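Local coordinates for protein putative aminopeptidase (Leishmania major, PDB 5NTH) that probably acts as a manganese-dependent M17 leucyl aminopeptidase, removing residues from the N-termini of peptides, and binds the inhibitor actinonin, at residues 401-406 / 502-507. Numbering follows the deposited sequence.
Sequences YATGEQ and ERFRGP
Arg503 reaches across to the C-terminal end of helix 391-404 and grips two backbone carbonyls with one edge of its guanidinium. Arg503 NE donates to Thr403 O at 2.9 Å, a nearly straight bond (164° at the hydrogen), while its NH2 donates to Gln406 O at 2.8 Å along a more bent path. Both oxygens lie close to the guanidinium plane, so the pair of bonds fixes the rotation of the group, and the backbone of Gly404 lies over one of its faces, its C 3.5 Å from Arg503 NH2. Arg503 CG sits between its own backbone N and carbonyl carbon (chi1 87°), and from there the chain runs extended to NE. The positive group thus meets the carbonyl end of the helix, where the dipole would be expected to suit it. In the M17 catalytic domain this ties the helix that starts just after the metal ligand Glu390 to the loop leading into strand 508-512, away from the manganese site. Beside the polar grip, Thr403 and Phe504 pack obliquely: Thr403 CB meets Phe504 CB at 3.8 Å, and Thr403 CG2 lies over the ring face, 4.3 Å from its centroid, in a CH-pi contact. Thr403 OG1 turns instead to Val399 O and Ser501 N, the latter a further tie to the loop. Leu413 of the central sheet touches both Thr403 and Phe504.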
loop_
_atom_site.group_PDB
_atom_site.type_symbol
_atom_site.label_atom_id
_atom_site.label_comp_id
_atom_site.label_asym_id
_atom_site.label_seq_id
_atom_site.Cartn_x
_atom_site.Cartn_y
_atom_site.Cartn_z
ATOM N N TYR A 401 15.876 30.534 -21.072
ATOM C CA TYR A 401 16.271 30.713 -22.477
ATOM C C TYR A 401 15.400 31.709 -23.237
ATOM O O TYR A 401 15.898 32.540 -23.972
ATOM C CB TYR A 401 16.220 29.415 -23.271
ATOM C CG TYR A 401 16.661 29.671 -24.688
ATOM C CD1 TYR A 401 18.001 29.653 -25.002
ATOM C CD2 TYR A 401 15.747 30.007 -25.703
ATOM C CE1 TYR A 401 18.453 29.923 -26.282
ATOM C CE2 TYR A 401 16.189 30.285 -26.999
ATOM C CZ TYR A 401 17.558 30.239 -27.284
ATOM O OH TYR A 401 18.081 30.515 -28.534
ATOM N N ALA A 402 14.094 31.568 -23.101
ATOM C CA ALA A 402 13.156 32.326 -23.910
ATOM C C ALA A 402 13.095 33.768 -23.448
ATOM O O ALA A 402 12.884 34.660 -24.268
ATOM C CB ALA A 402 11.785 31.705 -23.852
ATOM N N THR A 403 13.295 33.995 -22.149
ATOM C CA THR A 403 13.225 35.355 -21.591
ATOM C C THR A 403 14.544 36.063 -21.485
ATOM O O THR A 403 14.547 37.271 -21.435
ATOM C CB THR A 403 12.610 35.392 -20.190
ATOM O OG1 THR A 403 13.350 34.558 -19.281
ATOM C CG2 THR A 403 11.194 34.968 -20.268
ATOM N N GLY A 404 15.642 35.317 -21.427
ATOM C CA GLY A 404 16.965 35.890 -21.211
ATOM C C GLY A 404 18.058 35.597 -22.222
ATOM O O GLY A 404 19.142 36.129 -22.100
ATOM N N GLU A 405 17.818 34.755 -23.208
ATOM C CA GLU A 405 18.875 34.409 -24.161
ATOM C C GLU A 405 18.576 34.730 -25.638
ATOM O O GLU A 405 19.456 34.646 -26.498
ATOM C CB GLU A 405 19.204 32.937 -23.978
ATOM C CG GLU A 405 19.905 32.651 -22.661
ATOM C CD GLU A 405 21.353 33.097 -22.652
ATOM O OE1 GLU A 405 21.862 33.397 -23.753
ATOM O OE2 GLU A 405 21.985 33.128 -21.559
ATOM N N GLN A 406 17.339 35.095 -25.935
ATOM C CA GLN A 406 16.980 35.482 -27.284
ATOM C C GLN A 406 17.392 36.926 -27.553
ATOM O O GLN A 406 17.685 37.685 -26.619
ATOM C CB GLN A 406 15.487 35.298 -27.465
ATOM C CG GLN A 406 15.087 33.843 -27.276
ATOM C CD GLN A 406 13.876 33.447 -28.095
ATOM O OE1 GLN A 406 13.995 32.835 -29.176
ATOM N NE2 GLN A 406 12.695 33.797 -27.583
ATOM N N GLU A 502 15.314 38.249 -15.064
ATOM C CA GLU A 502 14.882 39.481 -14.406
ATOM C C GLU A 502 14.610 40.589 -15.407
ATOM O O GLU A 502 13.884 41.493 -15.100
ATOM C CB GLU A 502 15.883 39.911 -13.329
ATOM C CG GLU A 502 15.875 38.978 -12.110
ATOM C CD GLU A 502 16.668 39.498 -10.895
ATOM O OE1 GLU A 502 16.667 40.748 -10.634
ATOM O OE2 GLU A 502 17.273 38.637 -10.172
ATOM N N ARG A 503 15.135 40.487 -16.621
ATOM C CA ARG A 503 14.835 41.464 -17.672
ATOM C C ARG A 503 13.401 41.372 -18.212
ATOM O O ARG A 503 12.918 42.301 -18.845
ATOM C CB ARG A 503 15.853 41.356 -18.824
ATOM C CG ARG A 503 15.548 40.358 -19.910
ATOM C CD ARG A 503 16.580 40.474 -21.009
ATOM N NE ARG A 503 16.414 39.457 -22.052
ATOM C CZ ARG A 503 17.190 39.331 -23.138
ATOM N NH1 ARG A 503 18.192 40.168 -23.363
ATOM N NH2 ARG A 503 16.974 38.345 -24.018
ATOM N N PHE A 504 12.739 40.243 -17.997
ATOM C CA PHE A 504 11.385 40.051 -18.479
ATOM C C PHE A 504 10.424 40.594 -17.449
ATOM O O PHE A 504 10.482 40.204 -16.307
ATOM C CB PHE A 504 11.122 38.568 -18.713
ATOM C CG PHE A 504 9.688 38.231 -18.884
ATOM C CD1 PHE A 504 9.046 38.537 -20.062
ATOM C CD2 PHE A 504 8.983 37.617 -17.864
ATOM C CE1 PHE A 504 7.701 38.249 -20.233
ATOM C CE2 PHE A 504 7.649 37.305 -18.020
ATOM C CZ PHE A 504 7.000 37.623 -19.219
ATOM N N ARG A 505 9.515 41.454 -17.877
ATOM C CA ARG A 505 8.677 42.248 -16.967
ATOM C C ARG A 505 7.135 42.070 -17.143
ATOM O O ARG A 505 6.366 42.472 -16.263
ATOM C CB ARG A 505 9.106 43.732 -17.073
ATOM N N GLY A 506 6.681 41.461 -18.241
ATOM C CA GLY A 506 5.234 41.228 -18.465
ATOM C C GLY A 506 4.707 39.875 -17.959
ATOM O O GLY A 506 5.431 39.101 -17.356
ATOM N N PRO A 507 3.435 39.565 -18.223
ATOM C CA PRO A 507 2.808 38.411 -17.621
ATOM C C PRO A 507 3.431 37.055 -17.955
ATOM O O PRO A 507 3.889 36.809 -19.085
ATOM C CB PRO A 507 1.395 38.447 -18.205
ATOM C CG PRO A 507 1.204 39.830 -18.662
ATOM C CD PRO A 507 2.541 40.186 -19.204
#